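Long-range contacts in extracellular solute-binding protein family 1 (Alicyclobacillus acidocaldarius subsp. acidocaldarius, PDB 4OVJ), which probably captures an extracellular solute for uptake across the membrane, as expected of a solute-binding protein of bacterial transport systems: residues I132-L136 with R331-V335; Q156-W160 with Y190-Q194; K240-D244 with E257-Y263; A276-P280 with L358-A362; E288-P294 with L363-I369. One frame throughout, in Å; residues are numbered along the deposited sequence. Where two conformers were deposited one is given.

In the fold
All five contacts lie around the centre and one lobe of a two-lobed binding-protein fold, and four of them (1, 3, 4 and 5) reach the mixed sheet that contains strand 128-144. Interactions 4 and 5 are closest, their centres about 11 Å apart, and share helix 350-365; the centres of interactions 1 and 2 are farthest apart, about 24 Å. Along the chain, interactions 2 and 3 follow each other inside the loop closed by interaction 1, whereas 4 and 5 each cross it, opening before residues 331-335 and closing after them. Arg157 and Arg193 tie interaction 2 to 4 and 5. Residues 331-369 thus pack on strands 128-144, 275-278 and 293-300, of which the first and last probably run between the lobes.

Interaction 1 (I132-L136 with R331-V335); sequences IPNAL and RGIPV
Residues 132-136 are extended apart from a break at Asn134 (phi/psi -103/-15), on strand 128-144, which probably runs between the lobes of this periplasmic-binding-protein fold. Residues 331-335 come alongside antiparallel through a short, weak strand at Ile333-Pro334. The register pairs Leu136 with Ile333, CA atoms 4.8 Å apart, as a hydrogen-bonded pair: Leu136 N to Ile333 O is 2.8 Å and Ile333 N to Leu136 O 2.9 Å. Gly332, at phi/psi 136/-166, leads into this pair; a CB there would clash with Leu136 O and jam against its own preceding carbonyl. Both paired side chains lie on one sheet face, Leu136 CB 4.3 Å from Ile333 CB. Leu136 is mt, its CD2 4.0 Å from Val335 CG2, branched apolar groups that suit a buried site. Val335 (chi1 65°, p) puts CG1 3.4 Å from Pro133 O. Arg331 lays its CB 3.8 Å from Ala135 CB and carries its guanidinium on to Gln296. Gln296 OE1 also receives Asn134 ND2, whose nearest atom in Arg331 is CD, at 3.9 Å.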
# COMPACT_ATOMS: atom_id res chain seq x y z
N ILE A 132 -3.81 -13.78 -5.33
CA ILE A 132 -3.88 -13.53 -3.90
C ILE A 132 -2.75 -12.57 -3.50
O ILE A 132 -1.57 -12.83 -3.80
CB ILE A 132 -3.83 -14.84 -3.11
CG1 ILE A 132 -5.01 -15.73 -3.55
CG2 ILE A 132 -3.91 -14.53 -1.62
CD1 ILE A 132 -5.01 -17.11 -2.95
N PRO A 133 -3.10 -11.44 -2.86
CA PRO A 133 -2.06 -10.50 -2.46
C PRO A 133 -1.05 -11.19 -1.58
O PRO A 133 -1.43 -12.02 -0.74
CB PRO A 133 -2.84 -9.43 -1.68
CG PRO A 133 -4.19 -9.46 -2.29
CD PRO A 133 -4.45 -10.91 -2.56
N ASN A 134 0.22 -10.89 -1.78
CA ASN A 134 1.28 -11.56 -1.03
C ASN A 134 1.86 -10.71 0.10
O ASN A 134 2.54 -11.23 0.98
CB ASN A 134 2.37 -12.11 -1.96
CG ASN A 134 3.08 -11.05 -2.77
OD1 ASN A 134 3.03 -9.85 -2.47
ND2 ASN A 134 3.76 -11.49 -3.83
N ALA A 135 1.58 -9.42 0.08
CA ALA A 135 2.09 -8.49 1.08
C ALA A 135 1.27 -7.22 1.04
O ALA A 135 0.62 -6.92 0.04
CB ALA A 135 3.56 -8.18 0.85
N LEU A 136 1.32 -6.46 2.13
CA LEU A 136 0.39 -5.37 2.36
C LEU A 136 1.08 -4.07 2.77
O LEU A 136 2.18 -4.07 3.31
CB LEU A 136 -0.54 -5.76 3.50
CG LEU A 136 -1.28 -7.09 3.36
CD1 LEU A 136 -2.16 -7.33 4.58
CD2 LEU A 136 -2.12 -7.10 2.09
N ARG A 331 8.70 -7.24 0.56
CA ARG A 331 7.57 -6.82 -0.29
C ARG A 331 6.49 -6.01 0.43
O ARG A 331 5.58 -5.46 -0.20
CB ARG A 331 6.91 -8.05 -0.89
CG ARG A 331 7.76 -8.78 -1.92
CD ARG A 331 7.07 -10.08 -2.26
NE ARG A 331 7.60 -10.73 -3.46
CZ ARG A 331 8.69 -11.50 -3.52
NH1 ARG A 331 9.43 -11.73 -2.44
NH2 ARG A 331 9.03 -12.05 -4.67
N GLY A 332 6.59 -5.96 1.75
CA GLY A 332 5.58 -5.34 2.58
C GLY A 332 5.27 -6.20 3.80
O GLY A 332 6.00 -7.13 4.13
N ILE A 333 4.17 -5.86 4.46
CA ILE A 333 3.72 -6.60 5.63
C ILE A 333 3.11 -7.93 5.19
O ILE A 333 2.34 -7.96 4.23
CB ILE A 333 2.68 -5.79 6.40
CG1 ILE A 333 3.32 -4.49 6.89
CG2 ILE A 333 2.14 -6.58 7.58
CD1 ILE A 333 4.65 -4.75 7.54
N PRO A 334 3.44 -9.03 5.88
CA PRO A 334 2.86 -10.32 5.48
C PRO A 334 1.35 -10.31 5.45
O PRO A 334 0.69 -9.75 6.34
CB PRO A 334 3.36 -11.27 6.56
CG PRO A 334 4.65 -10.68 7.00
CD PRO A 334 4.44 -9.20 6.94
N VAL A 335 0.79 -10.92 4.41
CA VAL A 335 -0.64 -10.91 4.22
C VAL A 335 -1.40 -11.80 5.21
O VAL A 335 -2.54 -11.53 5.55
CB VAL A 335 -0.98 -11.28 2.76
CG1 VAL A 335 -0.58 -12.72 2.46
CG2 VAL A 335 -2.45 -11.04 2.49

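Interaction 2 (Q156-W160 with Y190-Q194); sequences QRVSW and YWARQ
This is a buried, largely aromatic contact between the loop that leads into helix 160-174 and the last turn of helix 185-194, within one lobe. The nearest CA atoms, those of Trp160 and Trp191, are 10.0 Å apart, so long side chains bridge the gap. Ser159 caps the N-terminus of helix 160-174 of this binding-protein fold, and Trp160, the next residue, reaches helix 185-194 with its indole (chi1 -73°, chi2 115°). Trp160 NE1 donates to Gln194 OE1 at 2.8 Å, almost linearly, while Gln194 NE2 binds Pro281 O. Trp191 (chi1 -177°) lies over one face of the Trp160 indole, an oblique pair: the centroids of the five-membered ring of Trp160 and the six-membered ring of Trp191 are 4.6 Å apart, planes at 48°. Tyr190 CE2 comes 3.7 Å from Trp160 CZ2. Arg157, with chi1 to chi3 all t, makes a weak hydrogen bond from NH2 to Tyr190 OH at 3.0 Å; stronger are NE to Pro280 O and NH2 to Glu288 OE2. Tyr190 OH also bonds to Pro281 O.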
# COMPACT_ATOMS: atom_id res chain seq x y z
N GLN A 156 -5.37 6.81 19.79
CA GLN A 156 -6.72 6.42 19.40
C GLN A 156 -7.08 7.05 18.07
O GLN A 156 -6.58 8.13 17.71
CB GLN A 156 -7.74 6.83 20.48
CG GLN A 156 -8.13 8.30 20.53
CD GLN A 156 -7.25 9.18 21.41
OE1 GLN A 156 -6.16 8.79 21.90
NE2 GLN A 156 -7.71 10.40 21.60
N ARG A 157 -7.95 6.39 17.32
CA ARG A 157 -8.36 6.95 16.06
C ARG A 157 -9.29 8.13 16.32
O ARG A 157 -10.20 8.04 17.16
CB ARG A 157 -9.04 5.93 15.19
CG ARG A 157 -8.97 6.29 13.72
CD ARG A 157 -9.69 5.28 12.86
NE ARG A 157 -9.39 5.53 11.45
CZ ARG A 157 -10.00 4.95 10.44
NH1 ARG A 157 -10.94 4.04 10.66
NH2 ARG A 157 -9.64 5.26 9.20
N VAL A 158 -9.09 9.23 15.59
CA VAL A 158 -9.89 10.42 15.79
C VAL A 158 -10.41 10.96 14.47
O VAL A 158 -9.97 10.52 13.41
CB VAL A 158 -9.07 11.53 16.50
CG1 VAL A 158 -8.74 11.14 17.93
CG2 VAL A 158 -7.81 11.85 15.73
N SER A 159 -11.34 11.90 14.55
CA SER A 159 -11.82 12.59 13.36
C SER A 159 -10.81 13.64 12.91
O SER A 159 -9.94 14.05 13.68
CB SER A 159 -13.13 13.30 13.64
OG SER A 159 -12.90 14.37 14.53
N TRP A 160 -10.95 14.10 11.68
CA TRP A 160 -10.07 15.17 11.17
C TRP A 160 -10.13 16.42 12.06
O TRP A 160 -9.10 17.03 12.35
CB TRP A 160 -10.46 15.54 9.74
CG TRP A 160 -10.09 14.55 8.69
CD1 TRP A 160 -10.93 13.84 7.92
CD2 TRP A 160 -8.77 14.21 8.26
NE1 TRP A 160 -10.24 13.04 7.06
CE2 TRP A 160 -8.90 13.27 7.24
CE3 TRP A 160 -7.48 14.61 8.65
CZ2 TRP A 160 -7.80 12.71 6.59
CZ3 TRP A 160 -6.39 14.07 8.01
CH2 TRP A 160 -6.56 13.13 6.97
N TYR A 190 -7.58 9.13 -0.14
CA TYR A 190 -8.15 8.72 1.14
C TYR A 190 -9.32 9.63 1.55
O TYR A 190 -10.41 9.15 1.84
CB TYR A 190 -7.04 8.71 2.20
CG TYR A 190 -7.48 8.39 3.60
CD1 TYR A 190 -7.71 7.08 4.00
CD2 TYR A 190 -7.65 9.41 4.53
CE1 TYR A 190 -8.11 6.81 5.30
CE2 TYR A 190 -8.05 9.14 5.82
CZ TYR A 190 -8.27 7.84 6.20
OH TYR A 190 -8.68 7.58 7.48
N TRP A 191 -9.11 10.94 1.50
CA TRP A 191 -10.15 11.94 1.74
C TRP A 191 -11.34 11.79 0.80
O TRP A 191 -12.49 11.81 1.24
CB TRP A 191 -9.53 13.34 1.61
CG TRP A 191 -10.45 14.50 1.89
CD1 TRP A 191 -11.32 15.07 1.02
CD2 TRP A 191 -10.53 15.26 3.10
NE1 TRP A 191 -11.96 16.13 1.62
CE2 TRP A 191 -11.48 16.27 2.89
CE3 TRP A 191 -9.86 15.20 4.33
CZ2 TRP A 191 -11.80 17.21 3.88
CZ3 TRP A 191 -10.18 16.13 5.32
CH2 TRP A 191 -11.14 17.12 5.08
N ALA A 192 -11.06 11.64 -0.49
CA ALA A 192 -12.12 11.49 -1.47
C ALA A 192 -12.98 10.28 -1.15
O ALA A 192 -14.20 10.36 -1.20
CB ALA A 192 -11.57 11.37 -2.86
N ARG A 193 -12.33 9.17 -0.81
CA ARG A 193 -13.06 7.93 -0.49
C ARG A 193 -13.97 8.13 0.74
O ARG A 193 -15.08 7.62 0.78
CB ARG A 193 -12.10 6.78 -0.28
CG ARG A 193 -11.55 6.20 -1.59
CD ARG A 193 -10.32 5.34 -1.34
NE ARG A 193 -10.53 4.30 -0.31
CZ ARG A 193 -10.91 3.04 -0.52
NH1 ARG A 193 -11.17 2.56 -1.73
NH2 ARG A 193 -11.05 2.22 0.52
N GLN A 194 -13.50 8.91 1.72
CA GLN A 194 -14.32 9.22 2.89
C GLN A 194 -15.58 10.00 2.53
O GLN A 194 -16.57 9.96 3.25
CB GLN A 194 -13.55 10.02 3.91
CG GLN A 194 -12.35 9.33 4.47
CD GLN A 194 -11.58 10.21 5.41
OE1 GLN A 194 -11.33 11.38 5.12
NE2 GLN A 194 -11.25 9.68 6.58

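Interaction 3 (K240-D244 with E257-Y263); sequences KQTAD and ELTWVNY. With SO4 (sulfate ion), chain B.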
# COMPACT_ATOMS: atom_id res chain seq x y z
N LYS A 240 12.23 15.65 -0.23
CA LYS A 240 12.42 14.75 -1.38
C LYS A 240 11.57 13.48 -1.29
O LYS A 240 10.95 13.08 -2.25
CB LYS A 240 13.90 14.39 -1.53
CG LYS A 240 14.78 15.59 -1.81
CD LYS A 240 16.25 15.18 -1.89
CE LYS A 240 17.20 16.38 -1.82
NZ LYS A 240 18.55 15.87 -1.47
N GLN A 241 11.57 12.85 -0.12
CA GLN A 241 10.80 11.63 0.12
C GLN A 241 10.57 11.51 1.61
O GLN A 241 11.37 12.01 2.40
CB GLN A 241 11.57 10.41 -0.40
CG GLN A 241 10.83 9.07 -0.29
CD GLN A 241 9.77 8.89 -1.36
OE1 GLN A 241 8.58 8.81 -1.07
NE2 GLN A 241 10.21 8.83 -2.62
N THR A 242 9.51 10.83 2.00
CA THR A 242 9.35 10.45 3.39
C THR A 242 10.59 9.72 3.88
O THR A 242 11.13 8.85 3.18
CB THR A 242 8.11 9.55 3.56
OG1 THR A 242 6.96 10.31 3.25
CG2 THR A 242 8.00 9.00 4.96
N ALA A 243 11.04 10.09 5.08
CA ALA A 243 12.15 9.44 5.76
C ALA A 243 13.53 9.83 5.20
O ALA A 243 14.54 9.39 5.74
CB ALA A 243 11.97 7.93 5.79
N ASP A 244 13.55 10.67 4.17
CA ASP A 244 14.79 11.29 3.65
C ASP A 244 15.30 12.27 4.70
O ASP A 244 14.51 12.77 5.50
CB ASP A 244 14.45 12.07 2.36
CG ASP A 244 15.67 12.53 1.59
OD1 ASP A 244 16.27 11.67 0.89
OD2 ASP A 244 16.03 13.74 1.67
N GLU A 257 3.74 12.34 10.95
CA GLU A 257 3.59 12.26 9.52
C GLU A 257 2.54 11.20 9.18
O GLU A 257 2.56 10.10 9.76
CB GLU A 257 4.96 11.91 8.95
CG GLU A 257 5.05 11.89 7.47
CD GLU A 257 6.50 11.84 6.99
OE1 GLU A 257 7.48 11.69 7.80
OE2 GLU A 257 6.64 11.99 5.78
N LEU A 258 1.61 11.55 8.30
CA LEU A 258 0.63 10.64 7.74
C LEU A 258 1.25 10.07 6.48
O LEU A 258 1.47 10.80 5.51
CB LEU A 258 -0.66 11.40 7.38
CG LEU A 258 -1.66 10.65 6.50
CD1 LEU A 258 -2.17 9.43 7.24
CD2 LEU A 258 -2.81 11.57 6.09
N THR A 259 1.60 8.79 6.51
CA THR A 259 2.28 8.18 5.38
C THR A 259 2.08 6.68 5.41
O THR A 259 1.33 6.16 6.25
CB THR A 259 3.78 8.51 5.39
OG1 THR A 259 4.40 8.02 4.19
CG2 THR A 259 4.44 7.91 6.61
N TRP A 260 2.72 5.97 4.50
CA TRP A 260 2.62 4.52 4.48
C TRP A 260 3.30 3.91 5.70
O TRP A 260 4.40 4.32 6.09
CB TRP A 260 3.20 3.96 3.19
CG TRP A 260 2.44 4.47 2.03
CD1 TRP A 260 2.71 5.60 1.29
CD2 TRP A 260 1.23 3.92 1.52
NE1 TRP A 260 1.73 5.77 0.33
CE2 TRP A 260 0.82 4.75 0.44
CE3 TRP A 260 0.45 2.81 1.85
CZ2 TRP A 260 -0.33 4.49 -0.30
CZ3 TRP A 260 -0.70 2.55 1.10
CH2 TRP A 260 -1.08 3.39 0.04
N VAL A 261 2.64 2.92 6.29
CA VAL A 261 3.09 2.38 7.55
C VAL A 261 4.49 1.75 7.47
O VAL A 261 5.21 1.76 8.46
CB VAL A 261 2.05 1.40 8.16
CG1 VAL A 261 2.03 0.08 7.40
CG2 VAL A 261 2.33 1.18 9.63
N ASN A 262 4.86 1.27 6.29
CA ASN A 262 6.18 0.68 6.04
C ASN A 262 7.33 1.59 6.40
O ASN A 262 8.42 1.12 6.74
CB ASN A 262 6.32 0.24 4.56
CG ASN A 262 6.59 1.40 3.61
OD1 ASN A 262 5.69 2.15 3.24
ND2 ASN A 262 7.85 1.53 3.16
N TYR A 263 7.09 2.90 6.34
CA TYR A 263 8.12 3.88 6.65
C TYR A 263 8.52 3.91 8.12
O TYR A 263 9.54 4.52 8.45
CB TYR A 263 7.70 5.29 6.21
CG TYR A 263 7.84 5.53 4.73
CD1 TYR A 263 9.10 5.56 4.14
CD2 TYR A 263 6.74 5.74 3.93
CE1 TYR A 263 9.25 5.79 2.79
CE2 TYR A 263 6.88 5.96 2.56
CZ TYR A 263 8.14 5.98 2.00
OH TYR A 263 8.31 6.22 0.66
S SO4 B . 2.10 9.33 -0.76
O1 SO4 B . 2.31 10.43 -1.73
O2 SO4 B . 1.65 8.09 -1.45
O3 SO4 B . 3.38 9.03 -0.09
O4 SO4 B . 1.10 9.77 0.24
O HOH W 1 4.47 9.73 2.15
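Thr242 and Tyr263 bury the most surface here, with Glu257 next. Thr242 occupies the second position of a type II turn, Gln241 to Asp244, closed by Asp244 N to Gln241 O at 3.1 Å; Ala243 takes the third position with positive phi. The turn presents Thr242 to the end of strand 256-260, and both halves of its side chain are used. Its methyl, CG2, sits 3.6 Å from the centroid of the Tyr263 ring, 17° off the normal: a CH-pi contact over the face. Tyr263 is the last residue of a type I turn from Trp260, its N 3.1 Å from Trp260 O. Ala243 CB adds an apolar touch at 4.1 Å from Tyr263 CD1. Thr242 OG1 is 3.1 Å from Glu257 OE2 and 2.8 Å from water 1, which also binds Thr259 OG1 at 2.7 Å and donates to sulfate O3 at 2.6 Å. Trp260 NE1 donates to sulfate O2 at 2.9 Å, and Tyr139 and Ser184 hold the same ion, which probably came from the crystallisation liquor. An anion amid hydroxyls and the indole of Trp260, itself stacked on Tyr139, is consistent with the solute-binding cleft between the lobes of this fold.

Interaction 4 (A276-P280 with L358-A362); sequences ALALP and LVNEA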
# COMPACT_ATOMS: atom_id res chain seq x y z
N ALA A 276 5.13 5.92 17.49
CA ALA A 276 3.96 5.06 17.59
C ALA A 276 3.08 5.30 16.37
O ALA A 276 3.31 6.24 15.60
CB ALA A 276 3.20 5.35 18.87
N LEU A 277 2.10 4.44 16.22
CA LEU A 277 1.24 4.39 15.06
C LEU A 277 -0.23 4.48 15.43
O LEU A 277 -0.70 3.86 16.38
CB LEU A 277 1.49 3.09 14.31
CG LEU A 277 2.93 2.78 13.93
CD1 LEU A 277 3.06 1.41 13.30
CD2 LEU A 277 3.43 3.83 12.97
N ALA A 278 -0.95 5.27 14.65
CA ALA A 278 -2.40 5.36 14.74
C ALA A 278 -3.00 5.17 13.37
O ALA A 278 -2.35 5.44 12.36
CB ALA A 278 -2.82 6.70 15.29
N LEU A 279 -4.24 4.70 13.32
CA LEU A 279 -4.96 4.72 12.05
C LEU A 279 -5.24 6.18 11.67
O LEU A 279 -5.41 7.03 12.55
CB LEU A 279 -6.27 3.94 12.14
CG LEU A 279 -6.10 2.45 12.39
CD1 LEU A 279 -7.47 1.81 12.59
CD2 LEU A 279 -5.33 1.77 11.26
N PRO A 280 -5.31 6.48 10.37
CA PRO A 280 -5.51 7.86 9.97
C PRO A 280 -6.91 8.39 10.31
O PRO A 280 -7.85 7.61 10.54
CB PRO A 280 -5.26 7.86 8.46
CG PRO A 280 -5.09 6.46 8.05
CD PRO A 280 -5.14 5.56 9.24
N LEU A 358 -0.51 -2.42 13.95
CA LEU A 358 -1.29 -1.40 13.27
C LEU A 358 -2.06 -2.04 12.10
O LEU A 358 -3.26 -1.77 11.92
CB LEU A 358 -0.37 -0.29 12.76
CG LEU A 358 -0.95 0.99 12.13
CD1 LEU A 358 -1.44 0.78 10.71
CD2 LEU A 358 -2.04 1.59 13.00
N VAL A 359 -1.39 -2.89 11.33
CA VAL A 359 -2.07 -3.52 10.19
C VAL A 359 -3.24 -4.37 10.69
O VAL A 359 -4.30 -4.36 10.09
CB VAL A 359 -1.09 -4.30 9.29
CG1 VAL A 359 -1.82 -5.08 8.20
CG2 VAL A 359 -0.12 -3.34 8.60
N ASN A 360 -3.08 -5.07 11.80
CA ASN A 360 -4.21 -5.82 12.34
C ASN A 360 -5.42 -4.93 12.65
O ASN A 360 -6.54 -5.32 12.40
CB ASN A 360 -3.79 -6.63 13.57
CG ASN A 360 -2.87 -7.80 13.22
OD1 ASN A 360 -2.77 -8.21 12.06
ND2 ASN A 360 -2.22 -8.36 14.23
N GLU A 361 -5.19 -3.73 13.17
CA GLU A 361 -6.27 -2.78 13.37
C GLU A 361 -6.82 -2.22 12.06
O GLU A 361 -8.03 -2.05 11.92
CB GLU A 361 -5.85 -1.67 14.32
CG GLU A 361 -5.59 -2.19 15.71
CD GLU A 361 -6.80 -2.93 16.28
OE1 GLU A 361 -7.93 -2.37 16.24
OE2 GLU A 361 -6.63 -4.08 16.74
N ALA A 362 -5.93 -1.97 11.09
CA ALA A 362 -6.35 -1.49 9.78
C ALA A 362 -7.27 -2.48 9.09
O ALA A 362 -8.23 -2.09 8.43
CB ALA A 362 -5.15 -1.23 8.90
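Strand 275-278 and the loop that follows it meet one side of helix 350-365, and the fit depends on two leucines that project past each other. Leu358 points from the helix straight at the strand. Its CB lies 3.9 Å from Leu277 CD1, while against the backbone Leu358 CD2 rests 3.7 Å from Ala278 C. The bump fits because Ala278, following the alternation of a strand, turns its methyl away and leaves its main chain bare between the side chains of Leu277 and Leu279. The reverse bump is Leu279, whose mt side chain reaches into the hollow formed by Leu358, Glu361 and Ala362, residues at positions i, i+3 and i+4 on one helical face. Its CD2 is 3.7 Å from Leu358 CD2 and 3.8 Å from Ala362 CB, and its CD1 is 4.2 Å from Glu361 CB. Ala362 is small enough to let the leucine approach, Leu279 CD2 coming within 3.7 Å of Ala362 CA. Glu361 contributes its aliphatic base here, its carboxylate leading off to a salt bridge with Lys364. Val261 packs on both Leu277 and Leu358, and Leu290 on both Leu279 and Ala362, continuing the apolar layer beyond the two segments. With leucine side chains meeting mainly other hydrocarbon and some backbone, and no polar pairing between the segments, the helix is held against strand 275-278 and the loop after it by the hydrophobic effect and close shape fit.

Interaction 5 (E288-P294 with L363-I369); sequences EGLYIKP and LKVATPI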
# COMPACT_ATOMS: atom_id res chain seq x y z
N GLU A 288 -15.64 4.90 5.06
CA GLU A 288 -14.27 4.55 5.42
C GLU A 288 -13.35 4.83 4.25
O GLU A 288 -13.56 4.32 3.13
CB GLU A 288 -14.17 3.08 5.85
CG GLU A 288 -12.76 2.62 6.23
CD GLU A 288 -12.14 3.46 7.34
OE1 GLU A 288 -12.66 3.41 8.48
OE2 GLU A 288 -11.12 4.17 7.09
N GLY A 289 -12.33 5.65 4.49
CA GLY A 289 -11.32 5.93 3.48
C GLY A 289 -10.24 4.88 3.36
O GLY A 289 -9.64 4.72 2.28
N LEU A 290 -9.94 4.17 4.45
CA LEU A 290 -8.76 3.33 4.48
C LEU A 290 -8.94 2.11 3.58
O LEU A 290 -10.01 1.52 3.53
CB LEU A 290 -8.47 2.88 5.90
CG LEU A 290 -7.07 2.34 6.18
CD1 LEU A 290 -6.00 3.41 5.97
CD2 LEU A 290 -7.02 1.80 7.61
N TYR A 291 -7.87 1.77 2.89
CA TYR A 291 -7.76 0.53 2.12
C TYR A 291 -6.39 -0.06 2.40
O TYR A 291 -5.47 0.64 2.84
CB TYR A 291 -7.90 0.78 0.62
CG TYR A 291 -6.91 1.78 0.07
CD1 TYR A 291 -7.12 3.15 0.21
CD2 TYR A 291 -5.73 1.35 -0.53
CE1 TYR A 291 -6.19 4.07 -0.26
CE2 TYR A 291 -4.81 2.27 -1.01
CZ TYR A 291 -5.04 3.62 -0.85
OH TYR A 291 -4.12 4.53 -1.32
N ILE A 292 -6.26 -1.34 2.13
CA ILE A 292 -4.98 -2.02 2.18
C ILE A 292 -4.49 -2.14 0.75
O ILE A 292 -5.19 -2.63 -0.11
CB ILE A 292 -5.10 -3.43 2.80
CG1 ILE A 292 -5.91 -3.40 4.10
CG2 ILE A 292 -3.72 -4.02 3.03
CD1 ILE A 292 -5.37 -2.46 5.16
N LYS A 293 -3.26 -1.70 0.50
CA LYS A 293 -2.69 -1.78 -0.83
C LYS A 293 -1.99 -3.13 -0.95
O LYS A 293 -1.11 -3.43 -0.16
CB LYS A 293 -1.69 -0.66 -1.03
CG LYS A 293 -1.03 -0.61 -2.40
CD LYS A 293 -0.11 0.60 -2.49
CE LYS A 293 0.87 0.45 -3.64
NZ LYS A 293 0.19 0.66 -4.94
N PRO A 294 -2.38 -3.96 -1.94
CA PRO A 294 -1.65 -5.19 -2.19
C PRO A 294 -0.34 -4.89 -2.91
O PRO A 294 -0.33 -4.22 -3.95
CB PRO A 294 -2.61 -5.99 -3.06
CG PRO A 294 -3.34 -4.94 -3.84
CD PRO A 294 -3.44 -3.73 -2.95
N LEU A 363 -6.96 -3.76 9.23
CA LEU A 363 -7.76 -4.79 8.55
C LEU A 363 -9.19 -4.87 9.07
O LEU A 363 -10.10 -5.32 8.35
CB LEU A 363 -7.08 -6.15 8.68
CG LEU A 363 -5.78 -6.27 7.90
CD1 LEU A 363 -5.03 -7.51 8.34
CD2 LEU A 363 -6.05 -6.30 6.41
N LYS A 364 -9.41 -4.43 10.31
CA LYS A 364 -10.77 -4.40 10.85
C LYS A 364 -11.67 -3.38 10.16
O LYS A 364 -12.88 -3.60 10.07
CB LYS A 364 -10.74 -4.14 12.35
CG LYS A 364 -10.10 -5.26 13.14
CD LYS A 364 -10.00 -4.88 14.61
CE LYS A 364 -9.43 -6.01 15.44
NZ LYS A 364 -9.15 -5.52 16.82
N VAL A 365 -11.11 -2.29 9.66
CA VAL A 365 -11.90 -1.21 9.09
C VAL A 365 -11.77 -1.06 7.58
O VAL A 365 -12.65 -0.49 6.96
CB VAL A 365 -11.55 0.18 9.72
CG1 VAL A 365 -11.68 0.12 11.23
CG2 VAL A 365 -10.16 0.66 9.32
N ALA A 366 -10.69 -1.56 6.97
CA ALA A 366 -10.37 -1.17 5.60
C ALA A 366 -11.40 -1.72 4.62
O ALA A 366 -11.94 -2.81 4.82
CB ALA A 366 -8.98 -1.65 5.23
N THR A 367 -11.68 -0.96 3.59
CA THR A 367 -12.54 -1.43 2.52
C THR A 367 -11.68 -1.66 1.28
O THR A 367 -10.51 -1.27 1.27
CB THR A 367 -13.65 -0.42 2.23
OG1 THR A 367 -13.08 0.76 1.69
CG2 THR A 367 -14.42 -0.08 3.49
N PRO A 368 -12.24 -2.29 0.24
CA PRO A 368 -11.41 -2.63 -0.90
C PRO A 368 -10.78 -1.41 -1.58
O PRO A 368 -11.38 -0.34 -1.65
CB PRO A 368 -12.38 -3.32 -1.85
CG PRO A 368 -13.39 -3.94 -0.94
CD PRO A 368 -13.57 -2.91 0.15
N ILE A 369 -9.58 -1.62 -2.08
CA ILE A 369 -8.87 -0.63 -2.87
C ILE A 369 -9.68 -0.30 -4.14
O ILE A 369 -10.42 -1.15 -4.65
CB ILE A 369 -7.45 -1.15 -3.20
CG1 ILE A 369 -6.59 -0.04 -3.81
CG2 ILE A 369 -7.52 -2.39 -4.10
CD1 ILE A 369 -5.13 -0.43 -3.95
O HOH W 2 -14.80 2.88 1.51
O HOH W 3 -8.50 -3.18 1.77
O HOH W 4 -7.75 -4.10 -0.87
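Leu363 stands near the end of helix 350-365. Its CA-to-CB bond points away, yet its tip returns, with CD2 3.7 Å from Ile292 CG1. Val365 faces the other segment directly: CG2 packs 3.8 Å from Leu290 CD2, and its O lies 3.2 Å from Glu288 CG. Glu288 OE2 accepts from Leu290 N of its own segment at 2.9 Å and forms a salt bridge with Arg157. The chain then leaves the helix and opens out at Ala366, whose methyl, small enough for close approach, lies 3.7 Å from Ile292 CD1, and whose CA comes 3.4 Å from Leu290 O. That same carbonyl accepts the one direct hydrogen bond between the segments, from Thr367 N at 3.0 Å. Thr367 suits this polar edge: its OG1 reaches Glu288 O through water 2, while its O sits 3.4 Å from Tyr291 CB and is joined to Ile292 N by water 3. Pro368 turns outward, its carbonyl bound by Arg193. Ile369 ends the segment, CG1 3.7 Å from Tyr291 CD2 and CD1 3.8 Å from Pro294 CD; water 4 links Ile292 O to Ile369 N, the bond to Ile369 N being weak. Thus the connection leaving helix 350-365 is fastened, partly through water, to the approach of strand 293-300, which probably passes between the lobes in the hinge region, as in other periplasmic-binding-protein folds.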